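Local coordinates for esterase (Xanthomonas oryzae pv. oryzae, PDB 3H2G), which hydrolyses ester bonds in degrading the rice cell wall, and acts as a virulence enzyme of a bacterial plant pathogen, at residues D124-L128 with G129-Y133; A155-V158 with L159-L162; Y209-E212 with Q213-D217; T346-A349 with S350-R354. All coordinates share one frame; numbering follows the deposited sequence.

Interaction 1 of 4, residues D124-L128 with G129-Y133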
loop_
_atom_site.group_PDB
_atom_site.type_symbol
_atom_site.label_atom_id
_atom_site.label_comp_id
_atom_site.label_asym_id
_atom_site.label_seq_id
_atom_site.Cartn_x
_atom_site.Cartn_y
_atom_site.Cartn_z
ATOM N N ASP A 124 -5.717 2.995 7.489
ATOM C CA ASP A 124 -4.673 2.213 8.134
ATOM C C ASP A 124 -4.886 0.743 7.776
ATOM O O ASP A 124 -4.033 -0.098 8.048
ATOM C CB ASP A 124 -4.699 2.406 9.653
ATOM C CG ASP A 124 -4.131 3.749 10.072
ATOM O OD1 ASP A 124 -3.059 4.123 9.549
ATOM O OD2 ASP A 124 -4.744 4.427 10.923
ATOM N N TYR A 125 -6.029 0.459 7.145
ATOM C CA TYR A 125 -6.417 -0.891 6.714
ATOM C C TYR A 125 -7.103 -1.675 7.829
ATOM O O TYR A 125 -6.964 -1.351 9.005
ATOM C CB TYR A 125 -5.205 -1.715 6.254
ATOM C CG TYR A 125 -4.438 -1.195 5.057
ATOM C CD1 TYR A 125 -3.152 -1.667 4.789
ATOM C CD2 TYR A 125 -4.991 -0.256 4.183
ATOM C CE1 TYR A 125 -2.434 -1.224 3.689
ATOM C CE2 TYR A 125 -4.274 0.196 3.067
ATOM C CZ TYR A 125 -2.996 -0.296 2.831
ATOM O OH TYR A 125 -2.273 0.129 1.737
ATOM N N LEU A 126 -7.834 -2.720 7.449
ATOM C CA LEU A 126 -8.506 -3.567 8.427
ATOM C C LEU A 126 -7.460 -4.247 9.307
ATOM O O LEU A 126 -6.430 -4.701 8.813
ATOM C CB LEU A 126 -9.329 -4.657 7.729
ATOM C CG LEU A 126 -10.655 -4.317 7.047
ATOM C CD1 LEU A 126 -11.254 -5.593 6.470
ATOM C CD2 LEU A 126 -11.616 -3.704 8.052
ATOM N N GLY A 127 -7.725 -4.310 10.608
ATOM C CA GLY A 127 -6.806 -4.976 11.515
ATOM C C GLY A 127 -5.608 -4.180 11.993
ATOM O O GLY A 127 -4.805 -4.692 12.772
ATOM N N LEU A 128 -5.478 -2.940 11.536
ATOM C CA LEU A 128 -4.357 -2.094 11.939
ATOM C C LEU A 128 -4.877 -0.774 12.496
ATOM O O LEU A 128 -6.048 -0.444 12.324
ATOM C CB LEU A 128 -3.439 -1.830 10.743
ATOM C CG LEU A 128 -2.847 -3.084 10.090
ATOM C CD1 LEU A 128 -2.121 -2.699 8.809
ATOM C CD2 LEU A 128 -1.904 -3.784 11.069
ATOM N N GLY A 129 -4.006 -0.020 13.159
ATOM C CA GLY A 129 -4.436 1.244 13.731
ATOM C C GLY A 129 -5.537 1.014 14.750
ATOM O O GLY A 129 -5.417 0.139 15.607
ATOM N N LYS A 130 -6.621 1.779 14.654
ATOM C CA LYS A 130 -7.732 1.640 15.595
ATOM C C LYS A 130 -8.815 0.656 15.143
ATOM O O LYS A 130 -9.870 0.561 15.770
ATOM C CB LYS A 130 -8.374 3.004 15.847
ATOM C CG LYS A 130 -7.472 4.019 16.526
ATOM C CD LYS A 130 -8.224 5.328 16.736
ATOM C CE LYS A 130 -7.369 6.372 17.428
ATOM N NZ LYS A 130 -8.132 7.642 17.639
ATOM N N SER A 131 -8.557 -0.078 14.068
ATOM C CA SER A 131 -9.534 -1.034 13.552
ATOM C C SER A 131 -9.865 -2.142 14.549
ATOM O O SER A 131 -9.003 -2.581 15.314
ATOM C CB SER A 131 -9.021 -1.663 12.256
ATOM O OG SER A 131 -9.897 -2.681 11.806
ATOM N N ASN A 132 -11.115 -2.594 14.537
ATOM C CA ASN A 132 -11.532 -3.661 15.437
ATOM C C ASN A 132 -11.371 -5.051 14.823
ATOM O O ASN A 132 -11.744 -6.049 15.438
ATOM C CB ASN A 132 -12.991 -3.458 15.887
ATOM C CG ASN A 132 -13.991 -3.535 14.740
ATOM O OD1 ASN A 132 -13.626 -3.724 13.574
ATOM N ND2 ASN A 132 -15.274 -3.386 15.074
ATOM N N TYR A 133 -10.804 -5.126 13.621
ATOM C CA TYR A 133 -10.624 -6.424 12.967
ATOM C C TYR A 133 -9.529 -7.246 13.656
ATOM O O TYR A 133 -8.469 -6.725 13.996
ATOM C CB TYR A 133 -10.300 -6.236 11.480
ATOM C CG TYR A 133 -11.100 -7.152 10.574
ATOM C CD1 TYR A 133 -12.497 -7.114 10.570
ATOM C CD2 TYR A 133 -10.463 -8.064 9.731
ATOM C CE1 TYR A 133 -13.241 -7.962 9.749
ATOM C CE2 TYR A 133 -11.197 -8.918 8.905
ATOM C CZ TYR A 133 -12.584 -8.862 8.920
ATOM O OH TYR A 133 -13.310 -9.709 8.118
HETATM O O HOH W 1 -5.607 -7.044 13.812
#
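Ser131 OG is gripped by three partners. It accepts a nearly straight bond from Gly127 N (3.0 Å, 165°) and a second from Tyr133 N, two residues on (3.2 Å, 169°), and is also hydrogen-bonded to Thr62 O, which fixes its rotation. The torsion (chi1 175°) sets OG opposite the serine's own N and beside its carbonyl carbon, within reach of the following backbone. Ser131 N in turn bonds Leu128 O (3.1 Å). Farther along, Leu126 CD1 sits 4.1 Å over the centre of the Tyr133 ring in a CH-pi contact, while the Tyr133 hydroxyl is tied to Glu59 and Val56. Gly127 CA makes a CA-H...O contact with Tyr133 O (3.5 Å), and a water lies within hydrogen-bonding distance of both carbonyls, 2.7 Å from Gly127 O and 2.9 Å from Tyr133 O, with other acceptors competing for its protons. Gly127 and Gly129 both have positive phi, a backbone conformation that favours glycine. The result is a type II beta turn (Tyr125 to Leu128) running into a type II' turn (Leu128 to Ser131), closed by an ST turn at Ser131, in the loop that leaves strand 119-123.

Interaction 2 of 4, residues A155-V158 with L159-L162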
loop_
_atom_site.group_PDB
_atom_site.type_symbol
_atom_site.label_atom_id
_atom_site.label_comp_id
_atom_site.label_asym_id
_atom_site.label_seq_id
_atom_site.Cartn_x
_atom_site.Cartn_y
_atom_site.Cartn_z
ATOM N N ALA A 155 -13.592 10.676 5.106
ATOM C CA ALA A 155 -12.788 11.890 5.018
ATOM C C ALA A 155 -13.603 13.011 4.374
ATOM O O ALA A 155 -13.498 14.171 4.770
ATOM C CB ALA A 155 -11.522 11.627 4.204
ATOM N N ARG A 156 -14.409 12.670 3.372
ATOM C CA ARG A 156 -15.232 13.671 2.702
ATOM C C ARG A 156 -16.214 14.313 3.679
ATOM O O ARG A 156 -16.579 15.482 3.528
ATOM C CB ARG A 156 -15.982 13.046 1.518
ATOM C CG ARG A 156 -15.139 12.990 0.249
ATOM C CD ARG A 156 -15.878 12.319 -0.903
ATOM N NE ARG A 156 -15.256 12.613 -2.193
ATOM C CZ ARG A 156 -15.645 12.079 -3.347
ATOM N NH1 ARG A 156 -16.654 11.222 -3.372
ATOM N NH2 ARG A 156 -15.037 12.414 -4.477
ATOM N N SER A 157 -16.645 13.549 4.677
ATOM C CA SER A 157 -17.561 14.079 5.678
ATOM C C SER A 157 -16.805 15.081 6.549
ATOM O O SER A 157 -17.337 16.134 6.909
ATOM C CB SER A 157 -18.129 12.949 6.537
ATOM O OG SER A 157 -18.939 12.095 5.749
ATOM N N VAL A 158 -15.558 14.756 6.878
ATOM C CA VAL A 158 -14.744 15.659 7.681
ATOM C C VAL A 158 -14.523 16.936 6.871
ATOM O O VAL A 158 -14.655 18.046 7.386
ATOM C CB VAL A 158 -13.363 15.039 8.021
ATOM C CG1 VAL A 158 -12.494 16.062 8.753
ATOM C CG2 VAL A 158 -13.548 13.798 8.880
ATOM N N LEU A 159 -14.198 16.766 5.594
ATOM C CA LEU A 159 -13.950 17.897 4.709
ATOM C C LEU A 159 -15.196 18.759 4.507
ATOM O O LEU A 159 -15.099 19.986 4.434
ATOM C CB LEU A 159 -13.419 17.392 3.364
ATOM C CG LEU A 159 -12.060 16.692 3.483
ATOM C CD1 LEU A 159 -11.816 15.801 2.274
ATOM C CD2 LEU A 159 -10.961 17.744 3.634
ATOM N N GLN A 160 -16.362 18.120 4.418
ATOM C CA GLN A 160 -17.618 18.849 4.244
ATOM C C GLN A 160 -17.880 19.751 5.446
ATOM O O GLN A 160 -18.264 20.912 5.295
ATOM C CB GLN A 160 -18.792 17.875 4.090
ATOM C CG GLN A 160 -18.831 17.124 2.770
ATOM C CD GLN A 160 -19.974 16.123 2.700
ATOM O OE1 GLN A 160 -21.140 16.481 2.874
ATOM N NE2 GLN A 160 -19.642 14.862 2.440
ATOM N N HIS A 161 -17.680 19.206 6.641
ATOM C CA HIS A 161 -17.901 19.961 7.868
ATOM C C HIS A 161 -16.945 21.149 7.965
ATOM O O HIS A 161 -17.318 22.222 8.439
ATOM C CB HIS A 161 -17.725 19.047 9.083
ATOM C CG HIS A 161 -18.102 19.692 10.378
ATOM N ND1 HIS A 161 -19.322 20.306 10.575
ATOM C CD2 HIS A 161 -17.426 19.820 11.544
ATOM C CE1 HIS A 161 -19.378 20.785 11.805
ATOM N NE2 HIS A 161 -18.240 20.503 12.414
ATOM N N LEU A 162 -15.713 20.950 7.509
ATOM C CA LEU A 162 -14.704 22.005 7.527
ATOM C C LEU A 162 -14.902 22.970 6.368
ATOM O O LEU A 162 -14.318 24.054 6.344
ATOM C CB LEU A 162 -13.308 21.400 7.415
ATOM C CG LEU A 162 -12.757 20.653 8.625
ATOM C CD1 LEU A 162 -11.429 20.013 8.250
ATOM C CD2 LEU A 162 -12.583 21.620 9.789
#
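Leu159 takes up the contact first, its N donating to Ala155 O (2.8 Å, 163°). Its CG, anti to its own carbonyl carbon, comes back over the same acceptor, 3.2 Å from Ala155 O, and CD1 lies close by at 3.4 Å from that oxygen. The branched end is thereby laid along the preceding turn and then covered by Val119 and Ile69 from the beta sheet. Gln160 follows, with its backbone N bonded to Arg156 O; the place of that oxygen is less sure, and the amide NE2 of Gln160 makes at most a weak, poorly angled bond to it. Arg156 itself leads away on an extended chain, and its NH1 is hydrogen-bonded to Glu196 O. His161 N bonds Ser157 O (3.1 Å), but the imidazole heads outward: with CG opposite the backbone N (chi1 -173°), only CB stays near the earlier turn, 3.6 Å from Val158 O. Last, Leu162 N reaches Val158 O (3.1 Å, 151°), and the two side chains run side by side in the same direction, Val158 CG1 meeting Leu162 CD1 at 4.1 Å. Phe12 of strand 7-16 packs against both, and Leu67 of strand 60-71 also touches Val158. Apolar side chains thus line the face turned to the strands, while Gln160 and His161 are exposed. Such a pattern is that of an amphipathic helix, here the C-terminal turns of helix 141-162, laid on the central sheet of an alpha/beta-hydrolase fold.

Interaction 3 of 4, residues Y209-E212 with Q213-D217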
loop_
_atom_site.group_PDB
_atom_site.type_symbol
_atom_site.label_atom_id
_atom_site.label_comp_id
_atom_site.label_asym_id
_atom_site.label_seq_id
_atom_site.Cartn_x
_atom_site.Cartn_y
_atom_site.Cartn_z
ATOM N N TYR A 209 1.586 -6.330 -8.517
ATOM C CA TYR A 209 0.359 -6.558 -9.285
ATOM C C TYR A 209 0.238 -8.007 -9.751
ATOM O O TYR A 209 -0.859 -8.572 -9.773
ATOM C CB TYR A 209 0.314 -5.604 -10.484
ATOM C CG TYR A 209 0.848 -4.226 -10.149
ATOM C CD1 TYR A 209 0.299 -3.478 -9.108
ATOM C CD2 TYR A 209 1.959 -3.710 -10.815
ATOM C CE1 TYR A 209 0.849 -2.257 -8.729
ATOM C CE2 TYR A 209 2.521 -2.490 -10.445
ATOM C CZ TYR A 209 1.965 -1.772 -9.398
ATOM O OH TYR A 209 2.554 -0.600 -8.986
ATOM N N ALA A 210 1.362 -8.594 -10.147
ATOM C CA ALA A 210 1.388 -9.995 -10.559
ATOM C C ALA A 210 1.826 -10.688 -9.272
ATOM O O ALA A 210 2.942 -11.201 -9.162
ATOM C CB ALA A 210 2.412 -10.207 -11.672
ATOM N N LEU A 211 0.924 -10.668 -8.294
ATOM C CA LEU A 211 1.170 -11.214 -6.965
ATOM C C LEU A 211 1.673 -12.647 -6.920
ATOM O O LEU A 211 2.732 -12.917 -6.355
ATOM C CB LEU A 211 -0.094 -11.077 -6.109
ATOM C CG LEU A 211 0.062 -11.423 -4.625
ATOM C CD1 LEU A 211 1.144 -10.546 -4.009
ATOM C CD2 LEU A 211 -1.259 -11.220 -3.900
ATOM N N GLU A 212 0.914 -13.568 -7.504
ATOM C CA GLU A 212 1.315 -14.972 -7.507
ATOM C C GLU A 212 2.679 -15.185 -8.166
ATOM O O GLU A 212 3.548 -15.859 -7.606
ATOM C CB GLU A 212 0.259 -15.821 -8.224
ATOM C CG GLU A 212 0.687 -17.266 -8.452
ATOM C CD GLU A 212 -0.266 -18.019 -9.360
ATOM O OE1 GLU A 212 -0.957 -17.363 -10.168
ATOM O OE2 GLU A 212 -0.314 -19.264 -9.279
ATOM N N GLN A 213 2.875 -14.605 -9.347
ATOM C CA GLN A 213 4.141 -14.775 -10.059
ATOM C C GLN A 213 5.312 -14.138 -9.311
ATOM O O GLN A 213 6.441 -14.624 -9.385
ATOM C CB GLN A 213 4.047 -14.192 -11.472
ATOM C CG GLN A 213 5.202 -14.613 -12.379
ATOM C CD GLN A 213 5.272 -16.123 -12.562
ATOM O OE1 GLN A 213 4.295 -16.757 -12.960
ATOM N NE2 GLN A 213 6.431 -16.702 -12.273
ATOM N N THR A 214 5.043 -13.053 -8.590
ATOM C CA THR A 214 6.083 -12.375 -7.822
ATOM C C THR A 214 6.642 -13.312 -6.751
ATOM O O THR A 214 7.857 -13.372 -6.543
ATOM C CB THR A 214 5.534 -11.090 -7.149
ATOM O OG1 THR A 214 5.304 -10.091 -8.146
ATOM C CG2 THR A 214 6.517 -10.549 -6.127
ATOM N N PHE A 215 5.756 -14.041 -6.075
ATOM C CA PHE A 215 6.179 -14.983 -5.040
ATOM C C PHE A 215 6.924 -16.156 -5.659
ATOM O O PHE A 215 7.918 -16.639 -5.105
ATOM C CB PHE A 215 4.976 -15.496 -4.239
ATOM C CG PHE A 215 4.620 -14.631 -3.066
ATOM C CD1 PHE A 215 3.978 -13.415 -3.246
ATOM C CD2 PHE A 215 4.970 -15.021 -1.776
ATOM C CE1 PHE A 215 3.690 -12.594 -2.159
ATOM C CE2 PHE A 215 4.686 -14.209 -0.685
ATOM C CZ PHE A 215 4.045 -12.993 -0.878
ATOM N N LEU A 216 6.446 -16.615 -6.810
ATOM C CA LEU A 216 7.099 -17.719 -7.505
ATOM C C LEU A 216 8.522 -17.315 -7.897
ATOM O O LEU A 216 9.477 -18.053 -7.658
ATOM C CB LEU A 216 6.314 -18.102 -8.769
ATOM C CG LEU A 216 4.969 -18.807 -8.579
ATOM C CD1 LEU A 216 4.221 -18.876 -9.901
ATOM C CD2 LEU A 216 5.205 -20.212 -8.020
ATOM N N ASP A 217 8.662 -16.137 -8.494
ATOM C CA ASP A 217 9.971 -15.666 -8.935
ATOM C C ASP A 217 11.023 -15.523 -7.834
ATOM O O ASP A 217 12.215 -15.730 -8.086
ATOM C CB ASP A 217 9.834 -14.332 -9.678
ATOM C CG ASP A 217 9.062 -14.464 -10.980
ATOM O OD1 ASP A 217 8.861 -15.607 -11.445
ATOM O OD2 ASP A 217 8.663 -13.424 -11.545
#
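Phe215 lies back along the helix beside Leu211; its CB is 3.7 Å from Glu212 O. Beyond it, CD1 brings the ring edge to Leu211 O (3.4 Å), the oxygen sitting in the ring plane. CE1 then meets Leu211 CD1 at 3.8 Å, the two side chains lying side by side and pointing the same way; CG of Leu211 stands opposite its backbone N (chi1 -172°), and a bend beyond it turns CD1 toward the ring. Leu314 packs on both residues, and Phe302 on the ring. One residue earlier, Thr214 turns two atoms to the carbonyl of the N-cap residue Ala210: its N donates to Ala210 O (2.9 Å), and OG1 lies 2.8 Å from the same oxygen, though its one proton has another acceptor in reach. On the neighbouring face, Glu212 CG and Leu216 CD1 run together at 4.1 Å, and the Glu212 carboxylate goes on to a salt bridge with Arg311. Gln213 is bent so that NE2, with its partner in the amide plane, donates to Asp217 OD1 (2.8 Å) from above the carboxylate. Apolar packing and salt bridges thus act together: both join helix 211-218 to helix 309-316, while Asp217 OD2 adds a charged tie to Lys342 of helix 342-353.

Interaction 4 of 4, residues T346-A349 with S350-R354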
loop_
_atom_site.group_PDB
_atom_site.type_symbol
_atom_site.label_atom_id
_atom_site.label_comp_id
_atom_site.label_asym_id
_atom_site.label_seq_id
_atom_site.Cartn_x
_atom_site.Cartn_y
_atom_site.Cartn_z
ATOM N N THR A 346 4.460 -6.769 -16.629
ATOM C CA THR A 346 3.479 -7.833 -16.799
ATOM C C THR A 346 2.071 -7.236 -16.797
ATOM O O THR A 346 1.232 -7.588 -17.623
ATOM C CB THR A 346 3.575 -8.870 -15.652
ATOM O OG1 THR A 346 4.851 -9.522 -15.704
ATOM C CG2 THR A 346 2.469 -9.913 -15.774
ATOM N N ALA A 347 1.818 -6.328 -15.863
ATOM C CA ALA A 347 0.509 -5.693 -15.766
ATOM C C ALA A 347 0.145 -4.971 -17.061
ATOM O O ALA A 347 -0.931 -5.183 -17.620
ATOM C CB ALA A 347 0.489 -4.715 -14.597
ATOM N N ILE A 348 1.049 -4.124 -17.540
ATOM C CA ILE A 348 0.806 -3.366 -18.762
ATOM C C ILE A 348 0.565 -4.267 -19.969
ATOM O O ILE A 348 -0.314 -3.995 -20.785
ATOM C CB ILE A 348 1.969 -2.383 -19.039
ATOM C CG1 ILE A 348 1.922 -1.254 -18.003
ATOM C CG2 ILE A 348 1.856 -1.796 -20.447
ATOM C CD1 ILE A 348 3.083 -0.283 -18.077
ATOM N N ALA A 349 1.328 -5.346 -20.080
ATOM C CA ALA A 349 1.136 -6.260 -21.197
ATOM C C ALA A 349 -0.278 -6.839 -21.119
ATOM O O ALA A 349 -0.975 -6.937 -22.131
ATOM C CB ALA A 349 2.173 -7.380 -21.148
ATOM N N SER A 350 -0.702 -7.206 -19.913
ATOM C CA SER A 350 -2.033 -7.774 -19.708
ATOM C C SER A 350 -3.137 -6.762 -19.996
ATOM O O SER A 350 -4.182 -7.114 -20.550
ATOM C CB SER A 350 -2.179 -8.287 -18.272
ATOM O OG SER A 350 -1.223 -9.298 -17.995
ATOM N N PHE A 351 -2.911 -5.509 -19.613
ATOM C CA PHE A 351 -3.900 -4.460 -19.841
ATOM C C PHE A 351 -4.067 -4.186 -21.333
ATOM O O PHE A 351 -5.186 -4.059 -21.831
ATOM C CB PHE A 351 -3.490 -3.163 -19.136
ATOM C CG PHE A 351 -3.363 -3.289 -17.639
ATOM C CD1 PHE A 351 -4.111 -4.230 -16.935
ATOM C CD2 PHE A 351 -2.518 -2.440 -16.932
ATOM C CE1 PHE A 351 -4.019 -4.321 -15.543
ATOM C CE2 PHE A 351 -2.418 -2.521 -15.542
ATOM C CZ PHE A 351 -3.172 -3.464 -14.847
ATOM N N GLN A 352 -2.947 -4.091 -22.042
ATOM C CA GLN A 352 -2.982 -3.826 -23.475
ATOM C C GLN A 352 -3.690 -4.953 -24.219
ATOM O O GLN A 352 -4.438 -4.709 -25.167
ATOM C CB GLN A 352 -1.556 -3.636 -24.007
ATOM C CG GLN A 352 -0.799 -2.523 -23.283
ATOM C CD GLN A 352 0.615 -2.320 -23.799
ATOM O OE1 GLN A 352 1.338 -3.280 -24.058
ATOM N NE2 GLN A 352 1.020 -1.064 -23.933
ATOM N N GLN A 353 -3.464 -6.187 -23.782
ATOM C CA GLN A 353 -4.099 -7.335 -24.413
ATOM C C GLN A 353 -5.610 -7.247 -24.228
ATOM O O GLN A 353 -6.377 -7.747 -25.054
ATOM C CB GLN A 353 -3.579 -8.637 -23.799
ATOM C CG GLN A 353 -4.133 -9.899 -24.444
ATOM C CD GLN A 353 -3.762 -10.019 -25.914
ATOM O OE1 GLN A 353 -2.587 -9.990 -26.273
ATOM N NE2 GLN A 353 -4.769 -10.157 -26.771
ATOM N N ARG A 354 -6.038 -6.605 -23.145
ATOM C CA ARG A 354 -7.461 -6.466 -22.872
ATOM C C ARG A 354 -8.061 -5.176 -23.423
ATOM O O ARG A 354 -9.169 -4.786 -23.053
ATOM C CB ARG A 354 -7.726 -6.596 -21.368
ATOM C CG ARG A 354 -7.817 -8.049 -20.908
ATOM C CD ARG A 354 -7.854 -8.190 -19.395
ATOM N NE ARG A 354 -8.082 -9.576 -18.988
ATOM C CZ ARG A 354 -9.273 -10.165 -18.962
ATOM N NH1 ARG A 354 -10.360 -9.491 -19.310
ATOM N NH2 ARG A 354 -9.380 -11.435 -18.592
#
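Ala347 and Phe351 meet through both backbone and side chain. The backbone bonds form the regular i to i+4 series of an alpha helix: Phe351 N to Ala347 O is short (2.8 Å), Gln352 N to Ile348 O nearly straight (2.9 Å, 167°), with Ser350 N to Thr346 O and Gln353 N to Ala349 O completing the row. The series gives way at Arg354, whose N makes weak bonds back to Ser350 O and Phe351 O as the chain leaves helical geometry.

Aromatic packing comes next. Phe351 turns one face onto the carbonyl of its own acceptor, Ala347 O standing 3.1 Å above the ring plane and displaced toward the rim, while CE2 touches Ala347 CB at 3.8 Å. Trp322 meets the same ring edge-to-face. Helix 342-353 is the crossover of the beta-alpha-beta unit built with strands 328-332 and 359-363, and Ala347, Ile348 and Phe351 pack against those strands, on Leu330, Val359 and Leu361.

Ile348 and Gln352 make the mixed contact: CG2 of Ile348, opposite its own backbone N, lies 3.6 Å from Gln352 CD, and the Gln352 chain, extended beyond CG, runs obliquely past the Ile348 side chain. Among hydroxyls, Ser350 OG lies 3.0 Å from Thr346 O. The hydroxyl of Thr346, OG1, is hydrogen-bonded one turn back, to Lys342 O.

Overall arrangement
All four contacts are local and partly buried, but their settings differ. Interaction 1 is a glycine-containing double turn of the loop after strand 119-123, held by a serine hydroxyl; the other three are built on the helical i to i+4 backbone bonds. Interactions 2 and 4 both lay a helix on the sheet, near different edges of it, their centres about 37 Å apart, with exposed polar residues on the solvent side. Interaction 3 has no fully exposed residue among those that touch, and differs from both in its salt bridges. Interactions 3 and 4 touch, Ala210 CB packing 4.1 Å from Thr346 CG2, whereas interactions 2 and 3 lie on opposite sides of the chain's centre.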